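Local coordinates for DNA ligase (Archaeoglobus fulgidus, PDB 3GDE), which is an ATP-dependent DNA ligase that probably seals nicks in double-stranded DNA during replication, recombination and repair, by way of an AMP-lysine intermediate, at residues 507-520 / 541-553. Numbering follows the deposited sequence.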
loop_
_atom_site.group_PDB
_atom_site.type_symbol
_atom_site.label_atom_id
_atom_site.label_comp_id
_atom_site.label_asym_id
_atom_site.label_seq_id
_atom_site.Cartn_x
_atom_site.Cartn_y
_atom_site.Cartn_z
ATOM N N TYR A 507 6.307 -18.646 8.262
ATOM C CA TYR A 507 7.384 -19.491 7.764
ATOM C C TYR A 507 8.243 -19.975 8.930
ATOM O O TYR A 507 8.205 -19.388 10.014
ATOM C CB TYR A 507 8.243 -18.701 6.764
ATOM C CG TYR A 507 8.858 -17.453 7.354
ATOM C CD1 TYR A 507 10.163 -17.463 7.834
ATOM C CD2 TYR A 507 8.128 -16.261 7.439
ATOM C CE1 TYR A 507 10.734 -16.326 8.393
ATOM C CE2 TYR A 507 8.695 -15.104 8.002
ATOM C CZ TYR A 507 10.000 -15.150 8.475
ATOM O OH TYR A 507 10.584 -14.021 9.031
ATOM N N GLN A 508 9.019 -21.035 8.706
ATOM C CA GLN A 508 10.006 -21.490 9.698
ATOM C C GLN A 508 11.349 -20.783 9.518
ATOM O O GLN A 508 11.999 -20.402 10.498
ATOM C CB GLN A 508 10.196 -23.013 9.645
ATOM C CG GLN A 508 9.023 -23.822 10.224
ATOM C CD GLN A 508 8.624 -23.386 11.623
ATOM O OE1 GLN A 508 9.466 -23.284 12.517
ATOM N NE2 GLN A 508 7.335 -23.112 11.815
ATOM N N GLU A 509 11.748 -20.607 8.261
ATOM C CA GLU A 509 13.048 -20.043 7.927
ATOM C C GLU A 509 13.051 -19.387 6.544
ATOM O O GLU A 509 12.328 -19.810 5.650
ATOM C CB GLU A 509 14.116 -21.142 7.991
ATOM C CG GLU A 509 15.545 -20.614 8.018
ATOM C CD GLU A 509 16.605 -21.714 8.098
ATOM O OE1 GLU A 509 16.377 -22.848 7.592
ATOM O OE2 GLU A 509 17.683 -21.420 8.670
ATOM N N ILE A 510 13.847 -18.335 6.393
ATOM C CA ILE A 510 14.213 -17.819 5.074
ATOM C C ILE A 510 15.615 -18.356 4.759
ATOM O O ILE A 510 16.544 -18.143 5.535
ATOM C CB ILE A 510 14.215 -16.260 5.013
ATOM C CG1 ILE A 510 12.841 -15.693 5.377
ATOM C CG2 ILE A 510 14.623 -15.776 3.619
ATOM C CD1 ILE A 510 12.873 -14.250 5.872
ATOM N N GLN A 511 15.756 -19.076 3.647
ATOM C CA GLN A 511 17.084 -19.490 3.181
ATOM C C GLN A 511 17.517 -18.656 1.979
ATOM O O GLN A 511 16.678 -18.149 1.237
ATOM C CB GLN A 511 17.131 -20.967 2.763
ATOM C CG GLN A 511 15.979 -21.871 3.181
ATOM C CD GLN A 511 15.902 -23.145 2.323
ATOM O OE1 GLN A 511 15.429 -24.193 2.777
ATOM N NE2 GLN A 511 16.373 -23.053 1.073
ATOM N N LYS A 512 18.828 -18.528 1.782
ATOM C CA LYS A 512 19.359 -18.069 0.499
ATOM C C LYS A 512 19.307 -19.227 -0.496
ATOM O O LYS A 512 19.656 -20.358 -0.162
ATOM C CB LYS A 512 20.788 -17.543 0.624
ATOM C CG LYS A 512 20.909 -16.279 1.451
ATOM C CD LYS A 512 22.079 -15.410 1.021
ATOM C CE LYS A 512 21.625 -14.367 0.003
ATOM N NZ LYS A 512 22.708 -13.397 -0.343
ATOM N N SER A 513 18.852 -18.938 -1.711
ATOM C CA SER A 513 18.586 -19.968 -2.714
ATOM C C SER A 513 18.662 -19.367 -4.113
ATOM O O SER A 513 18.215 -18.235 -4.328
ATOM C CB SER A 513 17.199 -20.587 -2.493
ATOM O OG SER A 513 16.938 -21.645 -3.409
ATOM N N PRO A 514 19.232 -20.116 -5.071
ATOM C CA PRO A 514 19.255 -19.608 -6.437
ATOM C C PRO A 514 17.958 -19.863 -7.204
ATOM O O PRO A 514 17.809 -19.363 -8.315
ATOM C CB PRO A 514 20.413 -20.388 -7.073
ATOM C CG PRO A 514 20.429 -21.705 -6.339
ATOM C CD PRO A 514 19.909 -21.428 -4.947
ATOM N N LYS A 515 17.024 -20.616 -6.624
ATOM C CA LYS A 515 15.823 -21.026 -7.360
ATOM C C LYS A 515 14.864 -19.890 -7.746
ATOM O O LYS A 515 14.091 -20.026 -8.698
ATOM C CB LYS A 515 15.090 -22.174 -6.655
ATOM C CG LYS A 515 13.930 -21.774 -5.766
ATOM C CD LYS A 515 13.043 -22.976 -5.436
ATOM C CE LYS A 515 12.202 -23.417 -6.635
ATOM N NZ LYS A 515 11.169 -24.414 -6.242
ATOM N N TYR A 516 14.913 -18.777 -7.023
ATOM C CA TYR A 516 14.094 -17.626 -7.380
ATOM C C TYR A 516 14.927 -16.377 -7.589
ATOM O O TYR A 516 15.963 -16.171 -6.957
ATOM C CB TYR A 516 13.033 -17.323 -6.320
ATOM C CG TYR A 516 12.057 -18.432 -5.999
ATOM C CD1 TYR A 516 11.224 -18.976 -6.980
ATOM C CD2 TYR A 516 11.931 -18.903 -4.697
ATOM C CE1 TYR A 516 10.313 -19.983 -6.667
ATOM C CE2 TYR A 516 11.032 -19.899 -4.378
ATOM C CZ TYR A 516 10.225 -20.432 -5.356
ATOM O OH TYR A 516 9.338 -21.420 -5.025
ATOM N N GLU A 517 14.416 -15.537 -8.476
ATOM C CA GLU A 517 14.943 -14.215 -8.773
ATOM C C GLU A 517 15.311 -13.396 -7.526
ATOM O O GLU A 517 16.268 -12.625 -7.548
ATOM C CB GLU A 517 13.914 -13.466 -9.636
ATOM C CG GLU A 517 12.464 -13.507 -9.075
ATOM C CD GLU A 517 11.539 -14.596 -9.670
ATOM O OE1 GLU A 517 10.365 -14.227 -9.911
ATOM O OE2 GLU A 517 11.943 -15.789 -9.872
ATOM N N SER A 518 14.562 -13.575 -6.441
ATOM C CA SER A 518 14.791 -12.821 -5.208
ATOM C C SER A 518 16.112 -13.165 -4.525
ATOM O O SER A 518 16.672 -12.341 -3.815
ATOM C CB SER A 518 13.638 -13.042 -4.224
ATOM O OG SER A 518 13.672 -14.356 -3.687
ATOM N N GLY A 519 16.592 -14.387 -4.743
ATOM C CA GLY A 519 17.761 -14.909 -4.039
ATOM C C GLY A 519 17.411 -15.547 -2.699
ATOM O O GLY A 519 18.295 -15.857 -1.907
ATOM N N TYR A 520 16.116 -15.742 -2.444
ATOM C CA TYR A 520 15.623 -16.243 -1.156
ATOM C C TYR A 520 14.470 -17.208 -1.343
ATOM O O TYR A 520 13.719 -17.112 -2.312
ATOM C CB TYR A 520 15.193 -15.093 -0.233
ATOM C CG TYR A 520 16.327 -14.163 0.123
ATOM C CD1 TYR A 520 17.215 -14.481 1.142
ATOM C CD2 TYR A 520 16.525 -12.974 -0.575
ATOM C CE1 TYR A 520 18.276 -13.638 1.469
ATOM C CE2 TYR A 520 17.582 -12.125 -0.263
ATOM C CZ TYR A 520 18.456 -12.464 0.763
ATOM O OH TYR A 520 19.508 -11.629 1.083
ATOM N N THR A 541 8.948 -5.832 1.323
ATOM C CA THR A 541 9.964 -5.523 0.322
ATOM C C THR A 541 11.125 -6.501 0.369
ATOM O O THR A 541 11.355 -7.149 1.398
ATOM C CB THR A 541 10.495 -4.081 0.505
ATOM O OG1 THR A 541 11.063 -3.939 1.815
ATOM C CG2 THR A 541 9.368 -3.067 0.334
ATOM N N ILE A 542 11.851 -6.615 -0.743
ATOM C CA ILE A 542 13.086 -7.414 -0.778
ATOM C C ILE A 542 14.084 -7.024 0.336
ATOM O O ILE A 542 14.787 -7.885 0.879
ATOM C CB ILE A 542 13.755 -7.386 -2.186
ATOM C CG1 ILE A 542 14.970 -8.320 -2.248
ATOM C CG2 ILE A 542 14.128 -5.954 -2.614
ATOM C CD1 ILE A 542 14.644 -9.790 -2.029
ATOM N N GLU A 543 14.119 -5.735 0.676
ATOM C CA GLU A 543 14.919 -5.229 1.789
ATOM C C GLU A 543 14.491 -5.827 3.135
ATOM O O GLU A 543 15.338 -6.217 3.934
ATOM C CB GLU A 543 14.879 -3.693 1.831
ATOM C CG GLU A 543 15.666 -3.055 2.978
ATOM C CD GLU A 543 16.009 -1.582 2.738
ATOM O OE1 GLU A 543 15.317 -0.902 1.927
ATOM O OE2 GLU A 543 16.978 -1.102 3.375
ATOM N N ARG A 544 13.182 -5.902 3.376
ATOM C CA ARG A 544 12.652 -6.538 4.579
ATOM C C ARG A 544 13.105 -8.006 4.675
ATOM O O ARG A 544 13.636 -8.435 5.707
ATOM C CB ARG A 544 11.123 -6.440 4.629
ATOM C CG ARG A 544 10.499 -6.941 5.944
ATOM C CD ARG A 544 10.173 -5.791 6.910
ATOM N NE ARG A 544 10.006 -6.235 8.298
ATOM C CZ ARG A 544 8.879 -6.729 8.812
ATOM N NH1 ARG A 544 7.795 -6.862 8.057
ATOM N NH2 ARG A 544 8.835 -7.099 10.090
ATOM N N VAL A 545 12.898 -8.760 3.596
ATOM C CA VAL A 545 13.266 -10.173 3.550
ATOM C C VAL A 545 14.755 -10.352 3.887
ATOM O O VAL A 545 15.113 -11.195 4.721
ATOM C CB VAL A 545 12.896 -10.825 2.174
ATOM C CG1 VAL A 545 13.330 -12.298 2.116
ATOM C CG2 VAL A 545 11.401 -10.700 1.911
ATOM N N GLU A 546 15.598 -9.536 3.248
ATOM C CA GLU A 546 17.043 -9.501 3.495
ATOM C C GLU A 546 17.380 -9.281 4.969
ATOM O O GLU A 546 18.183 -10.018 5.533
ATOM C CB GLU A 546 17.707 -8.409 2.648
ATOM C CG GLU A 546 17.910 -8.800 1.196
ATOM C CD GLU A 546 18.150 -7.605 0.253
ATOM O OE1 GLU A 546 18.119 -6.434 0.704
ATOM O OE2 GLU A 546 18.358 -7.858 -0.957
ATOM N N ASN A 547 16.777 -8.258 5.574
ATOM C CA ASN A 547 16.985 -7.953 6.991
ATOM C C ASN A 547 16.490 -9.081 7.895
ATOM O O ASN A 547 17.162 -9.443 8.861
ATOM C CB ASN A 547 16.301 -6.630 7.386
ATOM C CG ASN A 547 16.956 -5.399 6.747
ATOM O OD1 ASN A 547 18.133 -5.413 6.371
ATOM N ND2 ASN A 547 16.184 -4.326 6.624
ATOM N N LEU A 548 15.328 -9.640 7.575
ATOM C CA LEU A 548 14.800 -10.761 8.354
ATOM C C LEU A 548 15.677 -12.007 8.238
ATOM O O LEU A 548 15.856 -12.731 9.222
ATOM C CB LEU A 548 13.339 -11.058 8.007
ATOM C CG LEU A 548 12.318 -9.967 8.391
ATOM C CD1 LEU A 548 10.928 -10.294 7.850
ATOM C CD2 LEU A 548 12.261 -9.720 9.894
ATOM N N TYR A 549 16.243 -12.231 7.049
ATOM C CA TYR A 549 17.217 -13.307 6.837
ATOM C C TYR A 549 18.472 -13.132 7.703
ATOM O O TYR A 549 18.840 -14.033 8.444
ATOM C CB TYR A 549 17.611 -13.423 5.359
ATOM C CG TYR A 549 18.743 -14.394 5.127
ATOM C CD1 TYR A 549 18.493 -15.752 4.953
ATOM C CD2 TYR A 549 20.070 -13.960 5.105
ATOM C CE1 TYR A 549 19.526 -16.658 4.756
ATOM C CE2 TYR A 549 21.116 -14.855 4.905
ATOM C CZ TYR A 549 20.834 -16.202 4.736
ATOM O OH TYR A 549 21.859 -17.093 4.535
ATOM N N LYS A 550 19.110 -11.968 7.596
ATOM C CA LYS A 550 20.334 -11.641 8.344
ATOM C C LYS A 550 20.168 -11.780 9.852
ATOM O O LYS A 550 21.135 -12.037 10.567
ATOM C CB LYS A 550 20.809 -10.215 8.018
ATOM C CG LYS A 550 21.644 -10.121 6.747
ATOM C CD LYS A 550 22.397 -8.794 6.634
ATOM C CE LYS A 550 21.652 -7.773 5.781
ATOM N NZ LYS A 550 22.578 -6.754 5.170
ATOM N N LEU A 551 18.930 -11.608 10.307
ATOM C CA LEU A 551 18.591 -11.589 11.718
ATOM C C LEU A 551 18.407 -12.993 12.300
ATOM O O LEU A 551 18.313 -13.158 13.515
ATOM C CB LEU A 551 17.328 -10.753 11.921
ATOM C CG LEU A 551 16.972 -10.297 13.332
ATOM C CD1 LEU A 551 17.779 -9.071 13.730
ATOM C CD2 LEU A 551 15.493 -10.022 13.390
ATOM N N GLN A 552 18.351 -13.996 11.430
ATOM C CA GLN A 552 18.344 -15.395 11.858
ATOM C C GLN A 552 19.716 -15.826 12.375
ATOM O O GLN A 552 19.823 -16.774 13.153
ATOM C CB GLN A 552 17.921 -16.301 10.708
ATOM C CG GLN A 552 16.501 -16.065 10.222
ATOM C CD GLN A 552 16.169 -16.874 8.985
ATOM O OE1 GLN A 552 17.048 -17.203 8.184
ATOM N NE2 GLN A 552 14.891 -17.189 8.815
ATOM N N PHE A 553 20.753 -15.114 11.938
ATOM C CA PHE A 553 22.135 -15.367 12.345
ATOM C C PHE A 553 22.770 -14.133 12.992
ATOM O O PHE A 553 22.081 -13.282 13.562
ATOM C CB PHE A 553 22.973 -15.811 11.137
ATOM C CG PHE A 553 22.216 -16.666 10.156
ATOM C CD1 PHE A 553 21.896 -17.995 10.465
ATOM C CD2 PHE A 553 21.807 -16.142 8.927
ATOM C CE1 PHE A 553 21.178 -18.791 9.560
ATOM C CE2 PHE A 553 21.097 -16.925 8.013
ATOM C CZ PHE A 553 20.781 -18.252 8.329
HETATM O O HOH W 1 20.470 -19.958 3.949
#
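Ile510 pushes into the side of helix 542-550 while Tyr549 reaches back the other way, so each element lends the other a bump. Ile510 fits a shallow hollow made by Val545, Leu548 and Tyr549: its CG2 lies 4.0 Å from Val545 CG1, and its CD1 branch runs on to Leu548 CB at 3.9 Å. The same methyl, Val545 CG1, also meets Tyr520, whose ring lies against four helix side chains, with CD2 4.0 Å from Ile542 CD1, OH close by Glu546 CG, and CE1 3.8 Å from Tyr549 CG. The two tyrosine rings meet obliquely, their planes 57° apart.

Tyr549, with CG anti to its own N (chi1 172°), swings its ring off the helix and over the strand, with Tyr520 on one face and Phe553 on the other. Ile510 O comes up at the edge of that ring, while Lys512 CG lies over a face, 3.3 Å from Tyr549 CZ, its chain crossing the ring at about a right angle. Phe553 CE2 backs the face opposite Tyr520, and a water joins Tyr549 OH to Lys512 N. Cut back to alanine, this position would probably leave a gap between Tyr520 and Phe553, deprive Lys512 of the ring its methylenes rest on and break the water link to the strand.

Farther along, Leu548 CD1 meets Tyr507 OH, and both side chains also touch Leu428 of strand 428-437. The helix thus packs across strand 509-512 at 100°, their axes 8.4 Å apart. That strand pairs antiparallel with 520-523 in a two-stranded hairpin of the C-terminal OB-fold domain; strand 461-467 flanks its turn through Ser518, while a salt bridge from Arg544 to Glu426 ties the helix to the loop before strand 428-437.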